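Local structure of malonyl-CoA-[acyl-carrier-protein] transacylase (Coxiella burnetii, 3TQE) at residues T66-L71 with K116-R121; L97-A102 with G249-Q254; I32-F37 with D47-V52. The protein probably transfers the malonyl group of malonyl-CoA to holo-acyl carrier protein, giving malonyl-ACP and CoA for fatty acid synthesis. All blocks are in the same frame, centred on the assembly; numbering follows the deposited sequence. Where two conformers were deposited one is given.

How the contacts relate
Contacts 1 and 2 lie against each other in the buried interior, their centres about 12 Å apart, and meet beside the pocket that holds a glycine, Ser96 and His205, the last two predicted to be catalytic. Arg121 of contact 1 links the two contacts: its NH2 lies 2.8 Å from Gln254 OE1 of contact 2, a probable hydrogen bond, while Tyr100 packs against this arginine. Leu97 and Ala101 of contact 2 press on Gln67 and Leu71 of contact 1. Contact 3 lies farther out, about 13 Å from contact 1 between centres, and reaches it by packing of Leu48 and Val52 on Pro68 and Ala69; it does not touch contact 2, whose nearest atoms are about 10 Å away.

Contact 1 of 3, residues T66-L71 with K116-R121; sequences TQPALL and KLVEKR. With GLY (glycine), chain B.
Gln67 and Arg121 meet at about a right angle, the amide oxygen of one taking the guanidinium NH1 of the other: Arg121 NH1 donates to Gln67 OE1 at 2.8 Å. The bond is fairly straight at nitrogen, 161°, and OE1 lies almost exactly in the guanidinium plane, yet NH1 stands well above the carbonyl plane of Gln67. Arg121 leaves its helix with CG anti to the backbone N (chi1 -180°) and stays extended as far as NE, which carries its aliphatic chain past OE1, with Arg121 CD 3.3 Å from Gln67 OE1. NH1 also donates to the carboxylate O of the bound glycine at 3.0 Å, while NH2 holds Ser96 OG and Gln254 OE1. FabD enzymes use an arginine in this pocket to bind the malonyl carboxylate, and the grip on glycine is consistent with that role, Gln67 acting as a second-shell partner. The two segments run roughly antiparallel, their axes 8.0 Å apart at the closest. Val118 fills the gap between them: CG1 is anti to the carbonyl carbon (chi1 -58°), which leaves CG2 between backbone N and carbonyl carbon, touching Leu71 CD2 at 3.7 Å and Pro68 CA at the same distance. Pro68, whose ring nitrogen has no proton to give to the preceding turn, lays its CD against Glu119 CA at 4.2 Å.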
loop_
_atom_site.group_PDB
_atom_site.type_symbol
_atom_site.label_atom_id
_atom_site.label_comp_id
_atom_site.label_asym_id
_atom_site.label_seq_id
_atom_site.Cartn_x
_atom_site.Cartn_y
_atom_site.Cartn_z
ATOM N N THR A 66 -1.888 11.388 -4.849
ATOM C CA THR A 66 -1.645 9.965 -5.059
ATOM C C THR A 66 -2.439 9.151 -4.070
ATOM O O THR A 66 -3.030 8.134 -4.424
ATOM C CB THR A 66 -0.198 9.614 -4.844
ATOM O OG1 THR A 66 0.628 10.486 -5.592
ATOM C CG2 THR A 66 0.097 8.174 -5.182
ATOM N N GLN A 67 -2.450 9.594 -2.820
ATOM C CA GLN A 67 -3.084 8.782 -1.817
ATOM C C GLN A 67 -4.594 8.603 -2.019
ATOM O O GLN A 67 -5.076 7.485 -2.066
ATOM C CB GLN A 67 -2.711 9.203 -0.408
ATOM C CG GLN A 67 -1.212 8.994 -0.189
ATOM C CD GLN A 67 -0.762 9.016 1.241
ATOM O OE1 GLN A 67 -1.489 8.609 2.143
ATOM N NE2 GLN A 67 0.490 9.426 1.448
ATOM N N PRO A 68 -5.354 9.683 -2.156
ATOM C CA PRO A 68 -6.773 9.479 -2.422
ATOM C C PRO A 68 -7.032 8.815 -3.780
ATOM O O PRO A 68 -7.988 8.070 -3.909
ATOM C CB PRO A 68 -7.376 10.884 -2.352
ATOM C CG PRO A 68 -6.236 11.799 -2.433
ATOM C CD PRO A 68 -5.037 11.092 -1.904
ATOM N N ALA A 69 -6.182 9.054 -4.770
ATOM C CA ALA A 69 -6.349 8.448 -6.083
ATOM C C ALA A 69 -6.260 6.936 -5.957
ATOM O O ALA A 69 -7.077 6.209 -6.498
ATOM C CB ALA A 69 -5.302 8.950 -7.037
ATOM N N LEU A 70 -5.235 6.469 -5.255
ATOM C CA LEU A 70 -5.030 5.031 -5.148
ATOM C C LEU A 70 -6.044 4.386 -4.231
ATOM O O LEU A 70 -6.522 3.274 -4.487
ATOM C CB LEU A 70 -3.637 4.738 -4.679
ATOM C CG LEU A 70 -2.619 4.831 -5.791
ATOM C CD1 LEU A 70 -1.238 4.696 -5.159
ATOM C CD2 LEU A 70 -2.853 3.768 -6.881
ATOM N N LEU A 71 -6.406 5.059 -3.144
ATOM C CA LEU A 71 -7.448 4.499 -2.298
ATOM C C LEU A 71 -8.715 4.298 -3.116
ATOM O O LEU A 71 -9.379 3.256 -3.054
ATOM C CB LEU A 71 -7.727 5.404 -1.104
ATOM C CG LEU A 71 -8.932 5.024 -0.275
ATOM C CD1 LEU A 71 -8.654 3.712 0.409
ATOM C CD2 LEU A 71 -9.298 6.132 0.703
ATOM N N LYS A 116 -10.959 11.391 2.713
ATOM C CA LYS A 116 -10.511 12.633 3.336
ATOM C C LYS A 116 -9.296 12.375 4.226
ATOM O O LYS A 116 -8.362 13.173 4.283
ATOM C CB LYS A 116 -11.625 13.247 4.144
ATOM C CG LYS A 116 -12.790 13.689 3.338
ATOM C CD LYS A 116 -13.802 14.389 4.224
ATOM C CE LYS A 116 -14.991 14.876 3.458
ATOM N NZ LYS A 116 -16.047 15.321 4.435
ATOM N N LEU A 117 -9.311 11.255 4.927
ATOM C CA LEU A 117 -8.254 10.939 5.844
ATOM C C LEU A 117 -6.926 10.715 5.096
ATOM O O LEU A 117 -5.871 11.137 5.554
ATOM C CB LEU A 117 -8.608 9.693 6.631
ATOM C CG LEU A 117 -7.622 9.273 7.689
ATOM C CD1 LEU A 117 -7.472 10.341 8.766
ATOM C CD2 LEU A 117 -8.066 7.945 8.251
ATOM N N VAL A 118 -6.963 10.011 3.973
ATOM C CA VAL A 118 -5.712 9.748 3.284
ATOM C C VAL A 118 -5.212 10.965 2.537
ATOM O O VAL A 118 -4.020 11.082 2.328
ATOM C CB VAL A 118 -5.732 8.489 2.402
ATOM C CG1 VAL A 118 -6.069 7.248 3.226
ATOM C CG2 VAL A 118 -6.623 8.643 1.187
ATOM N N GLU A 119 -6.111 11.879 2.155
ATOM C CA GLU A 119 -5.649 13.144 1.658
ATOM C C GLU A 119 -4.843 13.851 2.728
ATOM O O GLU A 119 -3.766 14.362 2.451
ATOM C CB GLU A 119 -6.804 14.008 1.214
ATOM C CG GLU A 119 -6.314 15.348 0.705
ATOM C CD GLU A 119 -7.399 16.271 0.288
ATOM O OE1 GLU A 119 -8.355 16.448 1.075
ATOM O OE2 GLU A 119 -7.273 16.833 -0.830
ATOM N N LYS A 120 -5.353 13.844 3.956
ATOM C CA LYS A 120 -4.621 14.452 5.053
ATOM C C LYS A 120 -3.324 13.716 5.318
ATOM O O LYS A 120 -2.276 14.330 5.542
ATOM C CB LYS A 120 -5.457 14.499 6.319
ATOM C CG LYS A 120 -6.519 15.582 6.316
ATOM C CD LYS A 120 -7.494 15.326 7.441
ATOM C CE LYS A 120 -8.590 16.369 7.488
ATOM N NZ LYS A 120 -9.591 16.023 8.551
ATOM N N ARG A 121 -3.376 12.404 5.267
ATOM C CA ARG A 121 -2.171 11.613 5.461
ATOM C C ARG A 121 -1.099 12.045 4.473
ATOM O O ARG A 121 0.055 12.247 4.841
ATOM C CB ARG A 121 -2.479 10.131 5.333
ATOM C CG ARG A 121 -1.309 9.196 5.519
ATOM C CD ARG A 121 -1.816 7.801 5.376
ATOM N NE ARG A 121 -0.825 6.758 5.647
ATOM C CZ ARG A 121 -0.012 6.216 4.745
ATOM N NH1 ARG A 121 -0.010 6.632 3.486
ATOM N NH2 ARG A 121 0.828 5.251 5.118
HETATM N N GLY B . 5.503 4.272 1.158
HETATM C CA GLY B . 4.252 4.919 0.643
HETATM C C GLY B . 3.382 5.485 1.750
HETATM O O GLY B . 2.160 5.699 1.619
HETATM O OXT GLY B . 3.890 5.731 2.831
#

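Contact 2 of 3, residues L97-A102 with G249-Q254; sequences LGEYAA and GALIKQ
Leu251 puts its CD2 methyl over one face of the Tyr100 ring, the main apolar element joining these two nearly antiparallel helices. This CD2 lies 4.2 Å from the ring centroid and 22° off the normal, a CH-pi contact displaced toward the rim, while Leu251 CD1 reaches Tyr100 CE1. The two side chains meet tip to tip, because the axes of the segments stay 11.1 Å apart and long groups must span the distance. The same CD2 touches Glu99 OE2 at 3.5 Å.

Waters supply the polar bridges. Water 2 accepts from Tyr100 OH at 2.6 Å and donates to Leu251 O and to Gln254 OE1, both of its protons thus being used, and it lies in the plane of the tyrosine ring. Water 1 donates to Glu99 OE2 at 2.7 Å and to Ala250 O.

Direct approaches of polar side chains are van der Waals only. Gln254, with CG anti to its backbone N (chi1 -171°) and an extended chain, brings NE2 to 3.6 Å from Glu99 CB; its OE1 has Arg121 as a further partner. NE2 donates to Ser96 O, while the Glu99 carboxylate bonds His234 ND1 and the backbone N of Asn235. The carbonyl of Gln254 accepts from ND1 of His205, as in the Ser-His dyad of FabD enzymes, where a main-chain carbonyl orients the histidine.

Helix 97-105 follows strand 91-94, an outer strand of the four-stranded parallel sheet, through a turn around Ser96 consistent with a nucleophile elbow. Helix 210-220 packs on Tyr100 and Ile252, helices 63-83 and 111-128 flank Leu97, and Gln254, late in helix 244-254, faces the pocket of the predicted catalytic residues.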
loop_
_atom_site.group_PDB
_atom_site.type_symbol
_atom_site.label_atom_id
_atom_site.label_comp_id
_atom_site.label_asym_id
_atom_site.label_seq_id
_atom_site.Cartn_x
_atom_site.Cartn_y
_atom_site.Cartn_z
ATOM N N LEU A 97 -0.442 2.862 2.129
ATOM C CA LEU A 97 -1.709 3.425 1.812
ATOM C C LEU A 97 -2.741 2.328 1.574
ATOM O O LEU A 97 -3.921 2.482 1.911
ATOM C CB LEU A 97 -1.577 4.285 0.572
ATOM C CG LEU A 97 -2.812 4.892 -0.027
ATOM C CD1 LEU A 97 -3.585 5.744 1.009
ATOM C CD2 LEU A 97 -2.315 5.603 -1.237
ATOM N N GLY A 98 -2.315 1.208 1.015
ATOM C CA GLY A 98 -3.224 0.135 0.732
ATOM C C GLY A 98 -3.933 -0.395 1.945
ATOM O O GLY A 98 -4.996 -0.975 1.844
ATOM N N GLU A 99 -3.347 -0.214 3.114
ATOM C CA GLU A 99 -3.990 -0.680 4.314
ATOM C C GLU A 99 -5.320 0.039 4.552
ATOM O O GLU A 99 -6.261 -0.556 5.055
ATOM C CB GLU A 99 -3.014 -0.479 5.468
ATOM C CG GLU A 99 -3.495 -0.987 6.784
ATOM C CD GLU A 99 -2.301 -1.333 7.685
ATOM O OE1 GLU A 99 -1.392 -2.080 7.217
ATOM O OE2 GLU A 99 -2.295 -0.862 8.848
ATOM N N TYR A 100 -5.412 1.299 4.122
ATOM C CA TYR A 100 -6.664 2.023 4.243
ATOM C C TYR A 100 -7.687 1.451 3.317
ATOM O O TYR A 100 -8.867 1.415 3.657
ATOM C CB TYR A 100 -6.488 3.504 3.955
ATOM C CG TYR A 100 -5.690 4.186 5.041
ATOM C CD1 TYR A 100 -6.334 4.848 6.058
ATOM C CD2 TYR A 100 -4.295 4.125 5.077
ATOM C CE1 TYR A 100 -5.629 5.451 7.075
ATOM C CE2 TYR A 100 -3.568 4.702 6.129
ATOM C CZ TYR A 100 -4.252 5.398 7.096
ATOM O OH TYR A 100 -3.557 5.969 8.124
ATOM N N ALA A 101 -7.266 1.076 2.112
ATOM C CA ALA A 101 -8.195 0.451 1.212
ATOM C C ALA A 101 -8.704 -0.846 1.789
ATOM O O ALA A 101 -9.890 -1.124 1.716
ATOM C CB ALA A 101 -7.551 0.209 -0.154
ATOM N N ALA A 102 -7.821 -1.631 2.384
ATOM C CA ALA A 102 -8.224 -2.906 2.995
ATOM C C ALA A 102 -9.259 -2.637 4.081
ATOM O O ALA A 102 -10.270 -3.316 4.187
ATOM C CB ALA A 102 -7.027 -3.615 3.544
ATOM N N GLY A 249 -4.067 2.893 16.596
ATOM C CA GLY A 249 -2.667 2.815 16.930
ATOM C C GLY A 249 -1.833 2.232 15.808
ATOM O O GLY A 249 -0.719 2.700 15.556
ATOM N N ALA A 250 -2.351 1.190 15.162
ATOM C CA ALA A 250 -1.626 0.537 14.100
ATOM C C ALA A 250 -1.423 1.459 12.911
ATOM O O ALA A 250 -0.366 1.461 12.293
ATOM C CB ALA A 250 -2.340 -0.728 13.680
ATOM N N LEU A 251 -2.435 2.238 12.597
ATOM C CA LEU A 251 -2.358 3.157 11.467
ATOM C C LEU A 251 -1.412 4.295 11.731
ATOM O O LEU A 251 -0.716 4.757 10.834
ATOM C CB LEU A 251 -3.728 3.706 11.096
ATOM C CG LEU A 251 -4.680 2.651 10.540
ATOM C CD1 LEU A 251 -6.061 3.254 10.440
ATOM C CD2 LEU A 251 -4.190 2.104 9.177
ATOM N N ILE A 252 -1.354 4.756 12.967
ATOM C CA ILE A 252 -0.460 5.852 13.277
ATOM C C ILE A 252 0.976 5.334 13.346
ATOM O O ILE A 252 1.892 5.933 12.811
ATOM C CB ILE A 252 -0.890 6.547 14.563
ATOM C CG1 ILE A 252 -2.269 7.207 14.363
ATOM C CG2 ILE A 252 0.166 7.540 15.007
ATOM C CD1 ILE A 252 -2.354 8.176 13.196
ATOM N N LYS A 253 1.179 4.199 13.995
ATOM C CA LYS A 253 2.519 3.620 14.084
ATOM C C LYS A 253 3.073 3.253 12.717
ATOM O O LYS A 253 4.267 3.286 12.506
ATOM C CB LYS A 253 2.505 2.414 15.018
ATOM C CG LYS A 253 3.895 1.928 15.449
ATOM C CD LYS A 253 3.783 0.759 16.453
ATOM C CE LYS A 253 5.151 0.292 16.931
ATOM N NZ LYS A 253 5.053 -0.797 17.968
ATOM N N GLN A 254 2.191 2.900 11.793
ATOM C CA GLN A 254 2.594 2.549 10.450
ATOM C C GLN A 254 3.465 3.607 9.827
ATOM O O GLN A 254 4.350 3.285 9.066
ATOM C CB GLN A 254 1.335 2.345 9.588
ATOM C CG GLN A 254 1.584 1.763 8.236
ATOM C CD GLN A 254 0.505 2.162 7.239
ATOM O OE1 GLN A 254 0.148 3.325 7.103
ATOM N NE2 GLN A 254 0.019 1.197 6.515
HETATM O O HOH W 1 -0.031 -0.956 10.291
HETATM O O HOH W 2 -1.041 5.327 8.226
#

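Contact 3 of 3, residues I32-F37 with D47-V52; sequences IVLETF and DLWALV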
loop_
_atom_site.group_PDB
_atom_site.type_symbol
_atom_site.label_atom_id
_atom_site.label_comp_id
_atom_site.label_asym_id
_atom_site.label_seq_id
_atom_site.Cartn_x
_atom_site.Cartn_y
_atom_site.Cartn_z
ATOM N N ILE A 32 -19.819 1.381 -11.677
ATOM C CA ILE A 32 -19.454 1.565 -10.278
ATOM C C ILE A 32 -18.101 2.293 -10.137
ATOM O O ILE A 32 -17.854 2.932 -9.122
ATOM C CB ILE A 32 -19.495 0.235 -9.471
ATOM C CG1 ILE A 32 -19.552 0.504 -7.959
ATOM C CG2 ILE A 32 -18.292 -0.646 -9.790
ATOM C CD1 ILE A 32 -20.684 1.407 -7.487
ATOM N N VAL A 33 -17.231 2.204 -11.124
ATOM C CA VAL A 33 -15.944 2.897 -11.060
ATOM C C VAL A 33 -16.164 4.382 -11.029
ATOM O O VAL A 33 -15.677 5.059 -10.144
ATOM C CB VAL A 33 -15.018 2.512 -12.206
ATOM C CG1 VAL A 33 -13.765 3.342 -12.193
ATOM C CG2 VAL A 33 -14.695 1.024 -12.121
ATOM N N LEU A 34 -16.924 4.897 -11.962
ATOM C CA LEU A 34 -17.137 6.338 -11.981
ATOM C C LEU A 34 -17.922 6.766 -10.764
ATOM O O LEU A 34 -17.664 7.842 -10.216
ATOM C CB LEU A 34 -17.791 6.778 -13.279
ATOM C CG LEU A 34 -16.862 6.750 -14.498
ATOM C CD1 LEU A 34 -17.673 7.029 -15.746
ATOM C CD2 LEU A 34 -15.715 7.713 -14.396
ATOM N N GLU A 35 -18.877 5.960 -10.329
ATOM C CA GLU A 35 -19.634 6.293 -9.123
ATOM C C GLU A 35 -18.712 6.395 -7.910
ATOM O O GLU A 35 -18.858 7.276 -7.072
ATOM C CB GLU A 35 -20.737 5.286 -8.875
ATOM C CG GLU A 35 -21.622 5.607 -7.677
ATOM C CD GLU A 35 -22.691 6.655 -7.966
ATOM O OE1 GLU A 35 -22.420 7.622 -8.721
ATOM O OE2 GLU A 35 -23.812 6.525 -7.410
ATOM N N THR A 36 -17.753 5.506 -7.826
ATOM C CA THR A 36 -16.814 5.521 -6.711
ATOM C C THR A 36 -15.937 6.762 -6.771
ATOM O O THR A 36 -15.694 7.402 -5.764
ATOM C CB THR A 36 -15.978 4.220 -6.724
ATOM O OG1 THR A 36 -16.879 3.116 -6.563
ATOM C CG2 THR A 36 -14.939 4.177 -5.607
ATOM N N PHE A 37 -15.448 7.102 -7.946
ATOM C CA PHE A 37 -14.656 8.300 -8.089
ATOM C C PHE A 37 -15.505 9.526 -7.819
ATOM O O PHE A 37 -14.989 10.504 -7.288
ATOM C CB PHE A 37 -13.978 8.375 -9.454
ATOM C CG PHE A 37 -12.681 7.632 -9.507
ATOM C CD1 PHE A 37 -11.491 8.280 -9.300
ATOM C CD2 PHE A 37 -12.655 6.263 -9.684
ATOM C CE1 PHE A 37 -10.304 7.592 -9.305
ATOM C CE2 PHE A 37 -11.455 5.572 -9.681
ATOM C CZ PHE A 37 -10.289 6.235 -9.501
ATOM N N ASP A 47 -12.427 16.977 -9.110
ATOM C CA ASP A 47 -12.775 15.819 -9.919
ATOM C C ASP A 47 -11.590 14.893 -9.975
ATOM O O ASP A 47 -10.632 15.078 -10.729
ATOM C CB ASP A 47 -13.189 16.279 -11.309
ATOM C CG ASP A 47 -13.675 15.159 -12.179
ATOM O OD1 ASP A 47 -13.409 13.973 -11.884
ATOM O OD2 ASP A 47 -14.313 15.491 -13.192
ATOM N N LEU A 48 -11.624 13.889 -9.118
ATOM C CA LEU A 48 -10.519 12.975 -9.009
ATOM C C LEU A 48 -10.343 12.134 -10.264
ATOM O O LEU A 48 -9.227 11.842 -10.658
ATOM C CB LEU A 48 -10.723 12.085 -7.810
ATOM C CG LEU A 48 -9.600 11.100 -7.519
ATOM C CD1 LEU A 48 -8.247 11.772 -7.269
ATOM C CD2 LEU A 48 -10.019 10.244 -6.300
ATOM N N TRP A 49 -11.442 11.732 -10.873
ATOM C CA TRP A 49 -11.317 10.942 -12.097
ATOM C C TRP A 49 -10.596 11.726 -13.191
ATOM O O TRP A 49 -9.698 11.220 -13.833
ATOM C CB TRP A 49 -12.682 10.522 -12.567
ATOM C CG TRP A 49 -12.676 9.672 -13.776
ATOM C CD1 TRP A 49 -13.110 10.028 -15.005
ATOM C CD2 TRP A 49 -12.260 8.310 -13.871
ATOM N NE1 TRP A 49 -13.010 8.960 -15.877
ATOM C CE2 TRP A 49 -12.481 7.893 -15.202
ATOM C CE3 TRP A 49 -11.721 7.407 -12.969
ATOM C CZ2 TRP A 49 -12.166 6.617 -15.645
ATOM C CZ3 TRP A 49 -11.440 6.127 -13.397
ATOM C CH2 TRP A 49 -11.659 5.743 -14.727
ATOM N N ALA A 50 -10.957 12.998 -13.339
ATOM C CA ALA A 50 -10.322 13.841 -14.308
ATOM C C ALA A 50 -8.845 13.973 -14.039
ATOM O O ALA A 50 -8.025 13.922 -14.953
ATOM C CB ALA A 50 -10.989 15.195 -14.323
ATOM N N LEU A 51 -8.482 14.076 -12.763
ATOM C CA LEU A 51 -7.092 14.193 -12.414
ATOM C C LEU A 51 -6.355 12.921 -12.776
ATOM O O LEU A 51 -5.288 12.970 -13.345
ATOM C CB LEU A 51 -6.947 14.508 -10.924
ATOM C CG LEU A 51 -5.561 14.805 -10.374
ATOM C CD1 LEU A 51 -5.712 15.607 -9.078
ATOM C CD2 LEU A 51 -4.759 13.583 -10.098
ATOM N N VAL A 52 -6.925 11.768 -12.450
ATOM C CA VAL A 52 -6.255 10.517 -12.710
ATOM C C VAL A 52 -6.177 10.223 -14.189
ATOM O O VAL A 52 -5.214 9.636 -14.637
ATOM C CB VAL A 52 -6.985 9.388 -11.973
ATOM C CG1 VAL A 52 -6.512 8.048 -12.417
ATOM C CG2 VAL A 52 -6.810 9.588 -10.457
HETATM O O HOH W 3 -14.692 12.071 -10.358
#
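Phe37 and Trp49 mark the nearest backbone approach, their CA atoms 5.8 Å apart, where helix 31-44 meets the start of helix 48-54. The axes of the two segments make 109° and pass 10.2 Å from each other, a nearly right-angled corner between consecutive helices of the acyl transferase domain, away from the glycine pockets. Asp47 is the N-cap of the second helix: Asp47 OD1 accepts from Ala50 N at 3.0 Å, met from above the carboxylate plane, and also accepts a hydrogen bond from water 3, which reaches Phe37 O only weakly.

Trp49 CG, anti to the backbone N (chi1 -178°), swings the indole across the first helix, and its six-membered ring turns an edge to the face of Phe37 in a T-shaped stack, planes at 69°, with Trp49 CE3 above the middle of the phenyl ring. One indole face receives Leu34 CD2, a very close CH-pi contact 3.3 Å from the centroid of the five-membered ring. Val33 CG1 touches Trp49 CZ3 at 3.8 Å. Leu48 comes to the rim of the phenyl ring, its CG 3.8 Å from Phe37 CD1, and Val52 CG2 approaches Phe37 CE1.

Helix 63-83 lies behind both segments, with Cys80 against Val33, Thr72 against Leu48 and Phe65 against Leu51, while Arg79 bonds Thr36 OG1; helix 57-60 covers Leu51 and Val52 through Leu60.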